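Local coordinates for protein SusD homolog (Bacteroides thetaiotaomicron, PDB 3SGH) that probably binds glycans at the cell surface as a SusD-like outer-membrane lipoprotein, helping to deliver them to a partner transporter, at residues Asn189-Arg194 against Pro315-Ala320; Ala322-Ala327 against Lys346-Ser351. All coordinates share one frame; numbering follows the deposited sequence.

Contact 1 (Asn189-Arg194 against Pro315-Ala320)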
ATOM      1  N   ASN A 189       6.034  15.258   2.105  1.00 15.43           N
ATOM      2  CA  ASN A 189       6.844  14.912   3.288  1.00 14.86           C
ATOM      3  C   ASN A 189       6.408  13.624   3.942  1.00 15.09           C
ATOM      4  O   ASN A 189       7.245  12.869   4.442  1.00 15.24           O
ATOM      5  CB  ASN A 189       6.870  16.076   4.283  1.00 15.11           C
ATOM      6  CG  ASN A 189       7.863  17.154   3.853  1.00 15.71           C
ATOM      7  OD1 ASN A 189       9.049  16.884   3.725  1.00 18.68           O
ATOM      8  ND2 ASN A 189       7.373  18.368   3.617  1.00 17.01           N
ATOM      9  N   THR A 190       5.114  13.318   3.894  1.00 14.42           N
ATOM     10  CA  THR A 190       4.623  12.090   4.500  1.00 15.16           C
ATOM     11  C   THR A 190       5.079  10.902   3.633  1.00 14.25           C
ATOM     12  O   THR A 190       5.453   9.845   4.142  1.00 14.91           O
ATOM     13  CB  THR A 190       3.089  12.087   4.659  1.00 15.65           C
ATOM     14  OG1 THR A 190       2.662  13.228   5.420  1.00 17.37           O
ATOM     15  CG2 THR A 190       2.602  10.829   5.359  1.00 17.04           C
ATOM     16  N   LEU A 191       5.071  11.095   2.330  1.00 14.64           N
ATOM     17  CA  LEU A 191       5.616  10.074   1.406  1.00 14.59           C
ATOM     18  C   LEU A 191       7.089   9.868   1.631  1.00 14.63           C
ATOM     19  O   LEU A 191       7.581   8.711   1.690  1.00 15.66           O
ATOM     20  CB  LEU A 191       5.441  10.515  -0.042  1.00 15.27           C
ATOM     21  CG  LEU A 191       5.959   9.569  -1.135  1.00 14.71           C
ATOM     22  CD1 LEU A 191       5.330   8.160  -1.063  1.00 13.33           C
ATOM     23  CD2 LEU A 191       5.765  10.203  -2.535  1.00 13.13           C
ATOM     24  N   LYS A 192       7.790  10.974   1.808  1.00 13.79           N
ATOM     25  CA  LYS A 192       9.217  10.928   2.128  1.00 13.90           C
ATOM     26  C   LYS A 192       9.418  10.105   3.401  1.00 14.17           C
ATOM     27  O   LYS A 192      10.272   9.241   3.457  1.00 13.85           O
ATOM     28  CB  LYS A 192       9.805  12.317   2.275  1.00 13.08           C
ATOM     29  CG  LYS A 192      11.310  12.342   2.571  1.00 15.84           C
ATOM     30  CD  LYS A 192      11.807  13.809   2.475  1.00 15.56           C
ATOM     31  CE  LYS A 192      13.266  13.938   2.834  1.00 16.04           C
ATOM     32  NZ  LYS A 192      13.814  15.312   2.628  1.00 14.74           N
ATOM     33  N   LEU A 193       8.584  10.333   4.408  1.00 13.58           N
ATOM     34  CA  LEU A 193       8.683   9.560   5.660  1.00 14.33           C
ATOM     35  C   LEU A 193       8.322   8.073   5.479  1.00 13.91           C
ATOM     36  O   LEU A 193       9.029   7.194   6.027  1.00 15.35           O
ATOM     37  CB  LEU A 193       7.830  10.198   6.747  1.00 15.18           C
ATOM     38  CG  LEU A 193       7.849   9.562   8.118  1.00 13.36           C
ATOM     39  CD1 LEU A 193       9.287   9.526   8.646  1.00 13.77           C
ATOM     40  CD2 LEU A 193       6.938  10.364   9.070  1.00 15.40           C
ATOM     41  N   ARG A 194       7.284   7.790   4.696  1.00 14.72           N
ATOM     42  CA  ARG A 194       6.926   6.376   4.343  1.00 14.38           C
ATOM     43  C   ARG A 194       8.105   5.648   3.712  1.00 13.79           C
ATOM     44  O   ARG A 194       8.486   4.519   4.118  1.00 14.35           O
ATOM     45  CB  ARG A 194       5.764   6.325   3.375  1.00 14.64           C
ATOM     46  CG  ARG A 194       5.416   4.899   2.943  1.00 16.88           C
ATOM     47  CD  ARG A 194       4.463   4.902   1.739  1.00 18.13           C
ATOM     48  NE  ARG A 194       3.113   5.308   2.090  1.00 17.20           N
ATOM     49  CZ  ARG A 194       2.108   5.399   1.196  1.00 18.99           C
ATOM     50  NH1 ARG A 194       2.321   5.146  -0.099  1.00 18.73           N
ATOM     51  NH2 ARG A 194       0.920   5.782   1.574  1.00 19.56           N
ATOM     52  N   PRO A 315      -9.245   6.262  -1.692  1.00 16.47           N
ATOM     53  CA  PRO A 315      -8.212   6.889  -0.856  1.00 16.67           C
ATOM     54  C   PRO A 315      -6.802   6.738  -1.404  1.00 15.88           C
ATOM     55  O   PRO A 315      -6.501   5.766  -2.122  1.00 17.10           O
ATOM     56  CB  PRO A 315      -8.305   6.137   0.461  1.00 16.48           C
ATOM     57  CG  PRO A 315      -8.836   4.833   0.108  1.00 16.86           C
ATOM     58  CD  PRO A 315      -9.768   5.025  -1.058  1.00 16.77           C
ATOM     59  N   VAL A 316      -5.948   7.709  -1.096  1.00 16.02           N
ATOM     60  CA  VAL A 316      -4.546   7.666  -1.465  1.00 15.20           C
ATOM     61  C   VAL A 316      -3.692   7.543  -0.186  1.00 15.83           C
ATOM     62  O   VAL A 316      -2.934   6.590  -0.036  1.00 15.23           O
ATOM     63  CB  VAL A 316      -4.104   8.863  -2.274  1.00 14.37           C
ATOM     64  CG1 VAL A 316      -2.576   8.715  -2.624  1.00 13.07           C
ATOM     65  CG2 VAL A 316      -4.997   9.041  -3.550  1.00 16.48           C
HETATM   66  N   MSE A 317      -3.830   8.479   0.748  1.00 15.06           N
HETATM   67  CA  MSE A 317      -2.989   8.460   1.915  1.00 15.56           C
HETATM   68  C   MSE A 317      -3.671   9.189   3.038  1.00 14.96           C
HETATM   69  O   MSE A 317      -4.164  10.311   2.831  1.00 15.65           O
HETATM   70  CB  MSE A 317      -1.661   9.135   1.576  1.00 16.27           C
HETATM   71  CG  MSE A 317      -0.688   9.175   2.747  1.00 18.02           C
HETATM   72 SE   MSE A 317       0.912  10.274   2.261  0.75 21.45          SE
HETATM   73  CE  MSE A 317       1.624   8.993   1.148  1.00 16.21           C
ATOM     74  N   TYR A 318      -3.692   8.583   4.214  1.00 15.61           N
ATOM     75  CA  TYR A 318      -4.407   9.121   5.356  1.00 14.99           C
ATOM     76  C   TYR A 318      -3.502   9.797   6.354  1.00 15.30           C
ATOM     77  O   TYR A 318      -2.364   9.376   6.563  1.00 14.56           O
ATOM     78  CB  TYR A 318      -5.117   8.000   6.100  1.00 15.52           C
ATOM     79  CG  TYR A 318      -6.193   7.239   5.357  1.00 16.35           C
ATOM     80  CD1 TYR A 318      -7.346   7.848   4.926  1.00 17.93           C
ATOM     81  CD2 TYR A 318      -6.038   5.915   5.074  1.00 20.09           C
ATOM     82  CE1 TYR A 318      -8.346   7.153   4.291  1.00 16.01           C
ATOM     83  CE2 TYR A 318      -7.069   5.199   4.452  1.00 19.74           C
ATOM     84  CZ  TYR A 318      -8.218   5.811   4.085  1.00 14.32           C
ATOM     85  OH  TYR A 318      -9.208   5.048   3.464  1.00 16.14           O
ATOM     86  N   ALA A 319      -4.034  10.825   7.024  1.00 15.33           N
ATOM     87  CA  ALA A 319      -3.275  11.539   8.037  1.00 15.93           C
ATOM     88  C   ALA A 319      -2.773  10.571   9.136  1.00 17.05           C
ATOM     89  O   ALA A 319      -1.665  10.755   9.674  1.00 15.81           O
ATOM     90  CB  ALA A 319      -4.094  12.695   8.636  1.00 15.95           C
ATOM     91  N   ALA A 320      -3.579   9.543   9.447  1.00 15.39           N
ATOM     92  CA  ALA A 320      -3.191   8.535  10.452  1.00 16.00           C
ATOM     93  C   ALA A 320      -1.830   7.898  10.144  1.00 15.68           C
ATOM     94  O   ALA A 320      -1.067   7.597  11.064  1.00 16.20           O
ATOM     95  CB  ALA A 320      -4.303   7.443  10.600  1.00 16.82           C
TER
HETATM   96  O   HOH W   1      -1.223   4.306   0.182  1.00 22.04           O
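M317 sits in a classic beta bulge, where V316 and M317 both face S227 of the neighbouring strand, and from there its side chain reaches across to T190, L191 and R194 of helix 181-198. The residue is selenomethionine, with CG anti to the backbone N (chi1 180°) and a bend only at the last torsion. The side chains of M317 and T190 slide past each other, M317 SE lying 3.6 Å from T190 CG2, while the hydroxyl of T190 is taken up by K186 O and M220 N. The terminal methyl, M317 CE, meets R194 tip to tip: it sits 3.3 Å from R194 NH2, over one face of the guanidinium and toward its rim. L191 is a looser neighbour, its CB 4.3 Å from M317 CE. This is how the short two-stranded antiparallel sheet of 227-229 and 314-317 abuts the helical body, residues 315-317 running at 73° to 189-194. No direct hydrogen bond joins the segments. Instead a water donates to V316 O at 2.9 Å and accepts a weak bond from R194 NH2. R194 is held more firmly by the salt bridge from its NE to E321, and Y111 OH takes its NH1.

Contact 2 (Ala322-Ala327 against Lys346-Ser351)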
ATOM      1  N   ALA A 322       0.841   9.182   8.859  1.00 14.10           N
ATOM      2  CA  ALA A 322       1.954  10.042   9.319  1.00 14.38           C
ATOM      3  C   ALA A 322       2.217   9.904  10.808  1.00 14.70           C
ATOM      4  O   ALA A 322       3.397   9.981  11.264  1.00 15.09           O
ATOM      5  CB  ALA A 322       1.722  11.526   8.956  1.00 14.55           C
ATOM      6  N   ALA A 323       1.158   9.709  11.582  1.00 14.90           N
ATOM      7  CA  ALA A 323       1.306   9.531  13.028  1.00 14.43           C
ATOM      8  C   ALA A 323       1.970   8.176  13.298  1.00 13.77           C
ATOM      9  O   ALA A 323       2.910   8.077  14.085  1.00 14.81           O
ATOM     10  CB  ALA A 323      -0.025   9.630  13.706  1.00 14.94           C
ATOM     11  N   PHE A 324       1.505   7.118  12.627  1.00 13.62           N
ATOM     12  CA  PHE A 324       2.069   5.781  12.871  1.00 14.46           C
ATOM     13  C   PHE A 324       3.499   5.646  12.368  1.00 14.97           C
ATOM     14  O   PHE A 324       4.269   4.908  12.959  1.00 15.18           O
ATOM     15  CB  PHE A 324       1.198   4.648  12.300  1.00 14.86           C
ATOM     16  CG  PHE A 324      -0.091   4.439  13.040  1.00 14.24           C
ATOM     17  CD1 PHE A 324      -0.108   3.920  14.343  1.00 15.81           C
ATOM     18  CD2 PHE A 324      -1.287   4.740  12.431  1.00 13.28           C
ATOM     19  CE1 PHE A 324      -1.303   3.751  14.999  1.00 14.83           C
ATOM     20  CE2 PHE A 324      -2.508   4.552  13.070  1.00 13.80           C
ATOM     21  CZ  PHE A 324      -2.523   4.062  14.359  1.00 15.76           C
ATOM     22  N   LEU A 325       3.849   6.352  11.289  1.00 15.12           N
ATOM     23  CA  LEU A 325       5.235   6.369  10.802  1.00 14.98           C
ATOM     24  C   LEU A 325       6.154   6.997  11.865  1.00 15.32           C
ATOM     25  O   LEU A 325       7.241   6.466  12.180  1.00 15.74           O
ATOM     26  CB  LEU A 325       5.304   7.146   9.485  1.00 13.72           C
ATOM     27  CG  LEU A 325       4.712   6.383   8.267  1.00 15.26           C
ATOM     28  CD1 LEU A 325       4.528   7.332   7.131  1.00 11.69           C
ATOM     29  CD2 LEU A 325       5.560   5.175   7.871  1.00 15.85           C
ATOM     30  N   ARG A 326       5.699   8.118  12.442  1.00 15.96           N
ATOM     31  CA  ARG A 326       6.437   8.803  13.508  1.00 15.41           C
ATOM     32  C   ARG A 326       6.504   7.954  14.774  1.00 15.85           C
ATOM     33  O   ARG A 326       7.511   7.968  15.472  1.00 15.58           O
ATOM     34  CB  ARG A 326       5.832  10.208  13.786  1.00 16.06           C
ATOM     35  CG  ARG A 326       6.163  11.193  12.666  1.00 16.49           C
ATOM     36  CD  ARG A 326       5.567  12.561  12.895  1.00 16.25           C
ATOM     37  NE  ARG A 326       4.124  12.535  12.755  1.00 17.24           N
ATOM     38  CZ  ARG A 326       3.321  13.568  12.992  1.00 18.35           C
ATOM     39  NH1 ARG A 326       3.824  14.738  13.376  1.00 17.24           N
ATOM     40  NH2 ARG A 326       2.019  13.447  12.827  1.00 19.22           N
ATOM     41  N   ALA A 327       5.463   7.185  15.072  1.00 15.21           N
ATOM     42  CA  ALA A 327       5.500   6.313  16.240  1.00 16.01           C
ATOM     43  C   ALA A 327       6.625   5.304  16.075  1.00 16.21           C
ATOM     44  O   ALA A 327       7.397   5.098  16.985  1.00 15.79           O
ATOM     45  CB  ALA A 327       4.143   5.605  16.451  1.00 15.65           C
ATOM     46  N   LYS A 346      -2.410   9.134  18.761  1.00 18.56           N
ATOM     47  CA  LYS A 346      -2.818  10.127  17.756  1.00 17.98           C
ATOM     48  C   LYS A 346      -3.302   9.410  16.501  1.00 17.02           C
ATOM     49  O   LYS A 346      -4.360   9.750  15.937  1.00 16.66           O
ATOM     50  CB  LYS A 346      -1.644  11.087  17.432  1.00 19.34           C
ATOM     51  CG  LYS A 346      -2.003  12.176  16.478  1.00 20.05           C
ATOM     52  CD  LYS A 346      -0.753  12.965  16.024  1.00 24.51           C
ATOM     53  CE  LYS A 346      -1.078  13.779  14.789  1.00 28.55           C
ATOM     54  NZ  LYS A 346      -1.913  14.958  15.090  1.00 29.09           N
ATOM     55  N   GLY A 347      -2.537   8.422  16.061  1.00 16.10           N
ATOM     56  CA  GLY A 347      -2.861   7.632  14.876  1.00 15.26           C
ATOM     57  C   GLY A 347      -4.207   6.931  14.988  1.00 15.75           C
ATOM     58  O   GLY A 347      -5.019   6.950  14.040  1.00 15.31           O
ATOM     59  N   VAL A 348      -4.438   6.293  16.132  1.00 15.04           N
ATOM     60  CA  VAL A 348      -5.695   5.561  16.353  1.00 15.20           C
ATOM     61  C   VAL A 348      -6.850   6.558  16.338  1.00 15.84           C
ATOM     62  O   VAL A 348      -7.862   6.334  15.677  1.00 13.52           O
ATOM     63  CB  VAL A 348      -5.686   4.787  17.672  1.00 14.39           C
ATOM     64  CG1 VAL A 348      -7.022   4.075  17.872  1.00 15.09           C
ATOM     65  CG2 VAL A 348      -4.536   3.761  17.656  1.00 15.93           C
ATOM     66  N   ARG A 349      -6.679   7.706  17.013  1.00 15.78           N
ATOM     67  CA  ARG A 349      -7.767   8.704  17.046  1.00 16.98           C
ATOM     68  C   ARG A 349      -8.026   9.325  15.654  1.00 15.37           C
ATOM     69  O   ARG A 349      -9.175   9.542  15.272  1.00 16.69           O
ATOM     70  CB  ARG A 349      -7.481   9.799  18.062  1.00 15.94           C
ATOM     71  CG  ARG A 349      -7.562   9.325  19.511  1.00 20.49           C
ATOM     72  CD  ARG A 349      -7.285  10.481  20.469  1.00 22.71           C
ATOM     73  NE  ARG A 349      -7.080   9.934  21.801  1.00 25.46           N
ATOM     74  CZ  ARG A 349      -8.063   9.587  22.609  1.00 29.72           C
ATOM     75  NH1 ARG A 349      -9.324   9.782  22.244  1.00 33.01           N
ATOM     76  NH2 ARG A 349      -7.786   9.067  23.799  1.00 32.08           N
ATOM     77  N   LEU A 350      -6.971   9.550  14.873  1.00 16.07           N
ATOM     78  CA  LEU A 350      -7.126  10.046  13.501  1.00 15.41           C
ATOM     79  C   LEU A 350      -7.879   9.063  12.619  1.00 16.37           C
ATOM     80  O   LEU A 350      -8.641   9.443  11.748  1.00 16.90           O
ATOM     81  CB  LEU A 350      -5.759  10.330  12.847  1.00 16.31           C
ATOM     82  CG  LEU A 350      -5.124  11.644  13.283  1.00 17.34           C
ATOM     83  CD1 LEU A 350      -3.773  11.658  12.627  1.00 16.29           C
ATOM     84  CD2 LEU A 350      -5.996  12.827  12.853  1.00 17.14           C
ATOM     85  N   SER A 351      -7.614   7.781  12.821  1.00 15.71           N
ATOM     86  CA  SER A 351      -8.234   6.726  12.021  1.00 15.31           C
ATOM     87  C   SER A 351      -9.719   6.670  12.299  1.00 16.01           C
ATOM     88  O   SER A 351     -10.539   6.575  11.377  1.00 16.19           O
ATOM     89  CB  SER A 351      -7.595   5.394  12.421  1.00 15.67           C
ATOM     90  OG  SER A 351      -8.224   4.326  11.759  1.00 14.44           O
TER
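The helical segments 322-327 and 346-351 run antiparallel, their axes 165° apart in direction and 8.6 Å apart at closest approach. The backbones come nearest at A323 and G347, whose CA atoms are 4.9 Å apart. Small residues make this possible: A323 CB rests on the opposite backbone, 3.6 Å from G347 N, and a glycine on the other side leaves room for an aromatic ring. That ring is F324. With its CG anti to the carbonyl carbon (chi1 -71°), the side chain swings its far end across the gap and puts one face over G347. The result is a CH-pi contact, G347 CA lying 3.9 Å from the ring centroid and displaced toward the rim. The tip, F324 CZ, presses on the peptide between G347 and V348, 3.4 Å from G347 C, and also touches V348 CG2. An alanine in place of F324 would probably leave a gap over G347 and strip V348 CG2 of its aromatic neighbour. Beside A323, R326 folds back along its own helix, and its NE donates to A322 O at 3.0 Å, with the acceptor near the guanidinium plane. R326 N binds the same oxygen from the opposite face of the carbonyl plane. K346 crosses it at a slant, its CE 3.7 Å from R326 NH2. The two like charges come near without touching, K346 NZ lying 4.8 Å from R326 NH2, and E221 serves both, its carboxylate pairing with R326 NH1 and its backbone O accepting from K346 NZ. Such an antiparallel helix pair fits the alpha-alpha superhelix of this protein. Helix 403-417 meets F324 through K414 and A417, helix 360-364 lies against V348, and helix 181-198 packs on A322, L325 and R326.

In the fold
From the N terminus, helix 181-198 comes first, and contact 1 closes a span of 120 residues when strand 314-317 returns to it. The chain then turns straight into helix 319-331, and contact 2 closes a much shorter excursion of 18 residues as helix 340-354 comes back antiparallel. The contacts follow in series, neither nested nor crossed, with centres about 11 Å apart. Helix 319-331 belongs to both: it begins within 315-320 and has its middle in 322-327. Direct packing joins them too, L193 CD2 against L325 CB and A320 CB against G347 O. Together they tie the small sheet and three helices into one body.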